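Local coordinates for protein enterotoxin type A (Staphylococcus aureus, PDB 1DYQ) that acts as a superantigen and food-poisoning toxin, activating T cells by binding MHC class II molecules, in part through a zinc ion, and T-cell receptors, at residues H51-F55 with D67-D73; Y81-D87 with G111-D116. The protein carries 3 engineered substitutions. All coordinates share one frame; numbering follows the deposited sequence.

Read from the N terminus, contact 1 closes first: residues 51-55 and 67-73 are the two arms of a hairpin whose 11 intervening residues hold neither helix nor strand. The chain then passes through helix 75-81 and opens contact 2 at residues 81-87, which is closed 24 residues later by 111-116. The two contacts therefore follow in series and neither encloses the other. The centres of contact 1 and contact 2 are about 12 Å apart. The two meet in space because strand 105-114 of contact 2 also runs beside strand 67-71 of contact 1. Val70 and Phe72 pack on Val112, and Ile53 reaches the backbone at Tyr81 and Lys82, all within the OB-fold domain.

Contact 1 of 2, residues H51-F55 with D67-D73. Engineered in segment 67-73: Arg71 (natural residue Asp).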
ATOM      1  N   HIS A  51      15.858   9.624  -6.190  1.00 16.13           N
ATOM      2  CA  HIS A  51      14.633  10.394  -6.110  1.00 13.18           C
ATOM      3  C   HIS A  51      13.985  10.131  -4.769  1.00 13.62           C
ATOM      4  O   HIS A  51      13.218   9.203  -4.510  1.00 13.80           O
ATOM      5  CB  HIS A  51      13.707  10.266  -7.299  1.00 13.05           C
ATOM      6  CG  HIS A  51      14.367  10.206  -8.663  1.00 14.72           C
ATOM      7  ND1 HIS A  51      14.990  11.300  -9.186  1.00 19.91           N
ATOM      8  CD2 HIS A  51      14.537   9.170  -9.501  1.00 18.26           C
ATOM      9  CE1 HIS A  51      15.532  10.953 -10.340  1.00 19.41           C
ATOM     10  NE2 HIS A  51      15.264   9.668 -10.567  1.00 21.06           N
ATOM     11  N   THR A  52      14.607  10.634  -3.707  1.00 11.89           N
ATOM     12  CA  THR A  52      14.267  10.349  -2.360  1.00 11.89           C
ATOM     13  C   THR A  52      14.043  11.587  -1.498  1.00 11.77           C
ATOM     14  O   THR A  52      14.516  12.698  -1.857  1.00 13.73           O
ATOM     15  CB  THR A  52      15.335   9.478  -1.623  1.00 13.51           C
ATOM     16  OG1 THR A  52      16.579  10.211  -1.563  1.00 15.14           O
ATOM     17  CG2 THR A  52      15.566   8.189  -2.386  1.00 13.16           C
ATOM     18  N   ILE A  53      13.273  11.450  -0.454  1.00 11.36           N
ATOM     19  CA  ILE A  53      13.209  12.468   0.615  1.00 12.97           C
ATOM     20  C   ILE A  53      13.588  11.780   1.897  1.00 13.68           C
ATOM     21  O   ILE A  53      13.018  10.744   2.307  1.00 11.61           O
ATOM     22  CB  ILE A  53      11.835  13.138   0.743  1.00 14.74           C
ATOM     23  CG1 ILE A  53      11.483  13.939  -0.512  1.00 16.38           C
ATOM     24  CG2 ILE A  53      11.889  14.106   1.961  1.00 15.99           C
ATOM     25  CD1 ILE A  53      10.044  14.427  -0.519  1.00 15.61           C
ATOM     26  N   LEU A  54      14.542  12.344   2.646  1.00 13.58           N
ATOM     27  CA  LEU A  54      15.004  11.843   3.888  1.00 11.57           C
ATOM     28  C   LEU A  54      14.481  12.602   5.090  1.00 12.94           C
ATOM     29  O   LEU A  54      14.661  13.822   5.165  1.00 14.58           O
ATOM     30  CB  LEU A  54      16.571  11.855   3.900  1.00 12.70           C
ATOM     31  CG  LEU A  54      17.169  11.348   5.209  1.00 13.12           C
ATOM     32  CD1 LEU A  54      16.877   9.869   5.425  1.00 15.10           C
ATOM     33  CD2 LEU A  54      18.694  11.580   5.195  1.00 17.19           C
ATOM     34  N   PHE A  55      13.717  11.950   5.933  1.00 13.39           N
ATOM     35  CA  PHE A  55      13.198  12.519   7.168  1.00 14.35           C
ATOM     36  C   PHE A  55      14.104  12.126   8.321  1.00 14.47           C
ATOM     37  O   PHE A  55      14.028  11.055   8.916  1.00 12.99           O
ATOM     38  CB  PHE A  55      11.745  12.122   7.430  1.00 15.65           C
ATOM     39  CG  PHE A  55      10.771  12.662   6.423  1.00 15.18           C
ATOM     40  CD1 PHE A  55      10.512  11.967   5.249  1.00 18.57           C
ATOM     41  CD2 PHE A  55      10.108  13.862   6.638  1.00 16.82           C
ATOM     42  CE1 PHE A  55       9.639  12.474   4.302  1.00 16.95           C
ATOM     43  CE2 PHE A  55       9.226  14.360   5.695  1.00 15.17           C
ATOM     44  CZ  PHE A  55       8.985  13.679   4.533  1.00 17.65           C
ATOM     45  N   ASP A  67      15.942   7.266  11.127  1.00 14.39           N
ATOM     46  CA  ASP A  67      15.548   8.049   9.968  1.00 13.79           C
ATOM     47  C   ASP A  67      14.587   7.260   9.051  1.00 13.57           C
ATOM     48  O   ASP A  67      14.651   6.044   9.014  1.00 12.76           O
ATOM     49  CB  ASP A  67      16.791   8.391   9.129  1.00 14.65           C
ATOM     50  CG  ASP A  67      17.814   9.230   9.870  1.00 20.29           C
ATOM     51  OD1 ASP A  67      17.510   9.808  10.924  1.00 19.34           O
ATOM     52  OD2 ASP A  67      18.964   9.314   9.363  1.00 23.03           O
ATOM     53  N   LEU A  68      13.768   8.022   8.337  1.00 11.86           N
ATOM     54  CA  LEU A  68      12.882   7.430   7.320  1.00 13.37           C
ATOM     55  C   LEU A  68      13.218   7.978   5.944  1.00 11.31           C
ATOM     56  O   LEU A  68      13.221   9.215   5.733  1.00 13.13           O
ATOM     57  CB  LEU A  68      11.415   7.786   7.661  1.00 12.18           C
ATOM     58  CG  LEU A  68      10.385   7.350   6.585  1.00 12.20           C
ATOM     59  CD1 LEU A  68      10.283   5.829   6.557  1.00 13.48           C
ATOM     60  CD2 LEU A  68       9.006   7.947   6.929  1.00 13.83           C
ATOM     61  N   LEU A  69      13.540   7.124   5.002  1.00  9.85           N
ATOM     62  CA  LEU A  69      13.836   7.469   3.652  1.00 11.28           C
ATOM     63  C   LEU A  69      12.662   7.134   2.721  1.00 11.43           C
ATOM     64  O   LEU A  69      12.327   5.936   2.679  1.00 12.83           O
ATOM     65  CB  LEU A  69      15.103   6.751   3.157  1.00 12.94           C
ATOM     66  CG  LEU A  69      15.544   7.108   1.759  1.00 12.67           C
ATOM     67  CD1 LEU A  69      15.980   8.575   1.661  1.00 15.62           C
ATOM     68  CD2 LEU A  69      16.646   6.196   1.240  1.00 16.33           C
ATOM     69  N   VAL A  70      12.093   8.103   2.075  1.00 10.22           N
ATOM     70  CA  VAL A  70      10.980   7.843   1.131  1.00 10.21           C
ATOM     71  C   VAL A  70      11.541   7.763  -0.252  1.00  9.92           C
ATOM     72  O   VAL A  70      12.291   8.671  -0.707  1.00 11.09           O
ATOM     73  CB  VAL A  70       9.892   8.911   1.228  1.00 10.60           C
ATOM     74  CG1 VAL A  70       8.741   8.563   0.266  1.00 12.82           C
ATOM     75  CG2 VAL A  70       9.376   9.039   2.646  1.00 13.42           C
ATOM     76  N   ARG A  71      11.249   6.716  -1.010  1.00  8.73           N
ATOM     77  CA  ARG A  71      11.764   6.451  -2.318  1.00  9.50           C
ATOM     78  C   ARG A  71      10.691   6.634  -3.415  1.00 10.56           C
ATOM     79  O   ARG A  71       9.550   6.198  -3.155  1.00 12.47           O
ATOM     80  CB  ARG A  71      12.311   5.013  -2.436  1.00 11.55           C
ATOM     81  CG  ARG A  71      13.359   4.663  -1.390  1.00 11.60           C
ATOM     82  CD  ARG A  71      13.882   3.211  -1.545  1.00 11.78           C
ATOM     83  NE  ARG A  71      14.487   3.027  -2.845  1.00 13.48           N
ATOM     84  CZ  ARG A  71      14.855   1.884  -3.401  1.00 15.19           C
ATOM     85  NH1 ARG A  71      14.706   0.739  -2.772  1.00 13.51           N
ATOM     86  NH2 ARG A  71      15.370   1.903  -4.645  1.00 14.90           N
ATOM     87  N   PHE A  72      11.021   7.340  -4.439  1.00 10.40           N
ATOM     88  CA  PHE A  72      10.080   7.591  -5.550  1.00 10.20           C
ATOM     89  C   PHE A  72      10.674   7.103  -6.867  1.00 13.14           C
ATOM     90  O   PHE A  72      11.878   6.973  -7.054  1.00 14.41           O
ATOM     91  CB  PHE A  72       9.803   9.097  -5.631  1.00 10.30           C
ATOM     92  CG  PHE A  72       9.267   9.723  -4.404  1.00 11.30           C
ATOM     93  CD1 PHE A  72       7.901   9.683  -4.084  1.00 13.22           C
ATOM     94  CD2 PHE A  72      10.105  10.335  -3.478  1.00 13.15           C
ATOM     95  CE1 PHE A  72       7.417  10.278  -2.944  1.00 13.25           C
ATOM     96  CE2 PHE A  72       9.627  10.928  -2.335  1.00 17.03           C
ATOM     97  CZ  PHE A  72       8.267  10.928  -2.067  1.00 16.63           C
ATOM     98  N   ASP A  73       9.796   6.989  -7.882  1.00 12.98           N
ATOM     99  CA  ASP A  73      10.196   6.517  -9.181  1.00 13.79           C
ATOM    100  C   ASP A  73      11.010   7.535  -9.975  1.00 14.94           C
ATOM    101  O   ASP A  73      11.778   7.087 -10.853  1.00 18.53           O
ATOM    102  CB  ASP A  73       8.953   6.205 -10.054  1.00 15.80           C
ATOM    103  CG  ASP A  73       8.392   4.846  -9.916  1.00 17.12           C
ATOM    104  OD1 ASP A  73       8.919   3.954  -9.242  1.00 17.41           O
ATOM    105  OD2 ASP A  73       7.260   4.631 -10.512  1.00 18.77           O
TER
HETATM  106  O   HOH W   1      14.667   6.924  -6.444  1.00 15.02           O
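Strands 52-55 and 67-71 form a beta hairpin of the OB-fold domain, their axes 4.7 Å apart and inclined at 165°. The evidence for the antiparallel register is a ladder of backbone bonds: Ile53 and Val70 exchange N-H...O bonds in both directions, as do Phe55 and Leu68, and beyond the last bridge Phe72 N still donates to His51 O at 2.9 Å. Next to that bond a water accepts from His51 N and donates to Phe72 O, bridging the two segments beside the His51-Phe72 pair.

Ile53, Phe55, Leu68 and Val70 lie on one face of the sheet. Here Val70 CG2 meets the Phe55 ring at its edge, 3.8 Å from CE1, while Leu68 O also lies at that edge, in the ring plane. Phe72 CE2 comes 4.0 Å from Ile53 CD1, the two side chains crossing obliquely, and helix 75-81 covers this end through Val78 and Ile77.

On the face with Thr52, Leu54, Leu69 and Arg71, one pair is unusually close: Leu69 CD1 stands 3.5 Å from Thr52 CB. With Leu69 CG anti to the backbone N (chi1 -177°), this methyl is carried across to the other strand, where Leu54 CB also touches it. Thr52 OG1 is turned back to Arg49 O. The engineered Arg71 gives its NH1 to Gln96 O.

Strand 67-71 runs parallel to strand 105-114 through bonds to Ala106 and Met108, and Leu54 bonds on to Asp46; 52-55 and 67-71 are thus the second and third strands of the five-stranded OB barrel.

Contact 2 of 2, residues Y81-D87 with G111-D116; sequences YKGKKVD and GVTLHD
Asp87 and His115 meet with the carboxylate and imidazole planes 87° apart, nearly perpendicular. His115 ND1 donates to Asp87 OD1 at 2.7 Å; OD1 receives it on its syn lone pair and lies 11° out of the imidazole plane. OD1 also accepts from Asn41 N, and a water that donates to OD2 and Leu114 O accepts from Thr113 OG1. With CG anti to the backbone N, chi1 of 173° swings the His115 ring out so that its ND1 edge faces the Asp87 carboxylate.

Val112 presents its CB over the centre of one Tyr81 ring face, 4.2 Å above the plane. Its CG1 then lies 3.6 Å from both Tyr81 CD1 and Val86 CB, wedged between the two side chains. Leu114 crosses Tyr81 at about a right angle, and its CD2 lies 3.8 Å from CB of Lys84, the last residue of the type II turn that begins at Tyr81.

Reciprocal backbone bonds between Asp87 and Thr113 establish the antiparallel pairing, with His115 N to Lys85 O at 2.9 Å extending it.

The contact thus joins the Tyr81-Lys84 turn, which follows helix 75-81, and strand 86-91 to strand 105-114, with strand 52-55 against Tyr81 and Val86, and strands 145-148 and 150-152 against Thr113.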
ATOM      1  N   TYR A  81       6.868  16.916  -3.878  1.00 14.31           N
ATOM      2  CA  TYR A  81       6.793  16.840  -2.461  1.00 15.02           C
ATOM      3  C   TYR A  81       7.991  17.419  -1.704  1.00 13.85           C
ATOM      4  O   TYR A  81       7.865  17.700  -0.510  1.00 16.10           O
ATOM      5  CB  TYR A  81       6.655  15.333  -2.039  1.00 14.97           C
ATOM      6  CG  TYR A  81       5.424  14.724  -2.737  1.00 15.24           C
ATOM      7  CD1 TYR A  81       4.152  15.113  -2.349  1.00 16.26           C
ATOM      8  CD2 TYR A  81       5.594  13.765  -3.707  1.00 17.89           C
ATOM      9  CE1 TYR A  81       3.042  14.585  -3.002  1.00 16.44           C
ATOM     10  CE2 TYR A  81       4.480  13.209  -4.350  1.00 19.02           C
ATOM     11  CZ  TYR A  81       3.225  13.634  -3.986  1.00 18.91           C
ATOM     12  OH  TYR A  81       2.114  13.101  -4.609  1.00 20.77           O
ATOM     13  N   LYS A  82       9.113  17.510  -2.374  1.00 15.74           N
ATOM     14  CA  LYS A  82      10.338  17.993  -1.685  1.00 16.72           C
ATOM     15  C   LYS A  82      10.127  19.420  -1.200  1.00 17.29           C
ATOM     16  O   LYS A  82       9.705  20.294  -1.940  1.00 18.10           O
ATOM     17  CB  LYS A  82      11.505  17.923  -2.663  1.00 19.79           C
ATOM     18  CG  LYS A  82      12.865  18.232  -2.044  1.00 23.56           C
ATOM     19  CD  LYS A  82      13.919  18.240  -3.164  1.00 25.87           C
ATOM     20  CE  LYS A  82      13.759  19.486  -4.024  1.00 30.97           C
ATOM     21  NZ  LYS A  82      14.515  19.370  -5.298  1.00 34.15           N
ATOM     22  N   GLY A  83      10.360  19.632   0.098  1.00 17.87           N
ATOM     23  CA  GLY A  83      10.269  20.953   0.680  1.00 19.63           C
ATOM     24  C   GLY A  83       8.842  21.447   0.864  1.00 21.42           C
ATOM     25  O   GLY A  83       8.641  22.651   1.091  1.00 22.31           O
ATOM     26  N   LYS A  84       7.870  20.549   0.842  1.00 19.50           N
ATOM     27  CA  LYS A  84       6.466  20.932   1.024  1.00 20.10           C
ATOM     28  C   LYS A  84       5.897  20.272   2.274  1.00 17.88           C
ATOM     29  O   LYS A  84       6.403  19.221   2.697  1.00 18.81           O
ATOM     30  CB  LYS A  84       5.623  20.403  -0.161  1.00 22.41           C
ATOM     31  CG  LYS A  84       6.027  20.907  -1.519  1.00 25.28           C
ATOM     32  CD  LYS A  84       5.620  22.360  -1.702  1.00 27.55           C
ATOM     33  CE  LYS A  84       5.737  22.791  -3.152  1.00 30.63           C
ATOM     34  NZ  LYS A  84       7.154  22.863  -3.586  1.00 34.09           N
ATOM     35  N   LYS A  85       4.835  20.855   2.828  1.00 18.08           N
ATOM     36  CA  LYS A  85       4.158  20.209   3.949  1.00 16.61           C
ATOM     37  C   LYS A  85       3.356  18.999   3.380  1.00 15.18           C
ATOM     38  O   LYS A  85       2.691  19.163   2.364  1.00 14.63           O
ATOM     39  CB  LYS A  85       3.227  21.100   4.721  1.00 19.36           C
ATOM     40  CG  LYS A  85       3.933  22.273   5.438  1.00 21.40           C
ATOM     41  CD  LYS A  85       4.710  21.727   6.628  1.00 23.54           C
ATOM     42  CE  LYS A  85       5.026  22.826   7.635  1.00 30.84           C
ATOM     43  NZ  LYS A  85       6.500  23.029   7.764  1.00 33.19           N
ATOM     44  N   VAL A  86       3.697  17.855   3.932  1.00 13.55           N
ATOM     45  CA  VAL A  86       3.114  16.592   3.435  1.00 15.23           C
ATOM     46  C   VAL A  86       2.559  15.799   4.591  1.00 13.60           C
ATOM     47  O   VAL A  86       2.921  15.950   5.761  1.00 14.78           O
ATOM     48  CB  VAL A  86       4.175  15.738   2.706  1.00 14.86           C
ATOM     49  CG1 VAL A  86       4.646  16.435   1.453  1.00 14.36           C
ATOM     50  CG2 VAL A  86       5.331  15.405   3.652  1.00 14.45           C
ATOM     51  N   ASP A  87       1.697  14.825   4.270  1.00 12.64           N
ATOM     52  CA  ASP A  87       1.261  13.786   5.157  1.00 12.85           C
ATOM     53  C   ASP A  87       1.808  12.439   4.610  1.00 13.11           C
ATOM     54  O   ASP A  87       1.991  12.330   3.400  1.00 13.05           O
ATOM     55  CB  ASP A  87      -0.257  13.692   5.257  1.00 13.43           C
ATOM     56  CG  ASP A  87      -0.902  15.004   5.675  1.00 17.26           C
ATOM     57  OD1 ASP A  87      -0.294  15.743   6.496  1.00 16.60           O
ATOM     58  OD2 ASP A  87      -2.014  15.285   5.180  1.00 18.99           O
ATOM     59  N   GLY A 111       3.828   6.868  -0.598  1.00 11.19           N
ATOM     60  CA  GLY A 111       3.101   7.099   0.634  1.00 11.40           C
ATOM     61  C   GLY A 111       2.886   8.566   0.973  1.00 10.82           C
ATOM     62  O   GLY A 111       2.465   8.823   2.124  1.00 12.71           O
ATOM     63  N   VAL A 112       3.239   9.491   0.096  1.00 10.26           N
ATOM     64  CA  VAL A 112       3.207  10.913   0.467  1.00 11.44           C
ATOM     65  C   VAL A 112       2.094  11.669  -0.242  1.00 12.01           C
ATOM     66  O   VAL A 112       1.871  11.498  -1.432  1.00 12.92           O
ATOM     67  CB  VAL A 112       4.564  11.541   0.049  1.00 13.12           C
ATOM     68  CG1 VAL A 112       4.665  12.998   0.495  1.00 14.04           C
ATOM     69  CG2 VAL A 112       5.689  10.729   0.673  1.00 13.73           C
ATOM     70  N   THR A 113       1.458  12.593   0.484  1.00 12.41           N
ATOM     71  CA  THR A 113       0.476  13.482  -0.136  1.00 11.20           C
ATOM     72  C   THR A 113       0.701  14.928   0.361  1.00 11.39           C
ATOM     73  O   THR A 113       1.138  15.108   1.484  1.00 14.27           O
ATOM     74  CB  THR A 113      -0.974  13.099   0.262  1.00 12.18           C
ATOM     75  OG1 THR A 113      -1.070  12.806   1.617  1.00 13.77           O
ATOM     76  CG2 THR A 113      -1.395  11.876  -0.585  1.00 14.06           C
ATOM     77  N   LEU A 114       0.421  15.884  -0.508  1.00 13.23           N
ATOM     78  CA  LEU A 114       0.492  17.295  -0.037  1.00 15.17           C
ATOM     79  C   LEU A 114      -0.482  17.490   1.095  1.00 16.89           C
ATOM     80  O   LEU A 114      -1.616  16.993   1.054  1.00 16.75           O
ATOM     81  CB  LEU A 114       0.195  18.243  -1.195  1.00 16.00           C
ATOM     82  CG  LEU A 114       1.260  18.226  -2.306  1.00 17.33           C
ATOM     83  CD1 LEU A 114       0.779  18.969  -3.532  1.00 21.81           C
ATOM     84  CD2 LEU A 114       2.555  18.803  -1.741  1.00 16.13           C
ATOM     85  N   HIS A 115      -0.059  18.212   2.141  1.00 14.53           N
ATOM     86  CA  HIS A 115      -0.894  18.369   3.313  1.00 16.97           C
ATOM     87  C   HIS A 115      -2.016  19.380   3.075  1.00 19.44           C
ATOM     88  O   HIS A 115      -3.124  19.270   3.528  1.00 19.79           O
ATOM     89  CB  HIS A 115      -0.064  18.802   4.508  1.00 17.05           C
ATOM     90  CG  HIS A 115      -0.819  19.148   5.740  1.00 18.33           C
ATOM     91  ND1 HIS A 115      -1.284  18.292   6.679  1.00 19.26           N
ATOM     92  CD2 HIS A 115      -1.204  20.420   6.148  1.00 20.06           C
ATOM     93  CE1 HIS A 115      -1.916  18.968   7.655  1.00 19.96           C
ATOM     94  NE2 HIS A 115      -1.881  20.253   7.321  1.00 20.74           N
ATOM     95  N   ASP A 116      -1.561  20.510   2.474  1.00 20.01           N
ATOM     96  CA  ASP A 116      -2.430  21.647   2.392  1.00 21.50           C
ATOM     97  C   ASP A 116      -3.714  21.459   1.592  1.00 20.04           C
ATOM     98  O   ASP A 116      -3.768  21.005   0.490  1.00 21.72           O
ATOM     99  CB  ASP A 116      -1.763  22.930   2.043  1.00 26.55           C
ATOM    100  CG  ASP A 116      -0.769  23.476   3.006  1.00 31.73           C
ATOM    101  OD1 ASP A 116      -0.726  23.161   4.208  1.00 34.70           O
ATOM    102  OD2 ASP A 116      -0.013  24.416   2.559  1.00 36.57           O
TER
HETATM  103  O   HOH W   2       1.225  21.300   1.489  1.00 19.46           O
HETATM  104  O   HOH W   3      -0.135  10.148   2.371  1.00 13.35           O
HETATM  105  O   HOH W   4      -2.418  14.881   2.656  1.00 16.28           O
HETATM  106  O   HOH W   5      -4.276  16.728   5.481  1.00 26.88           O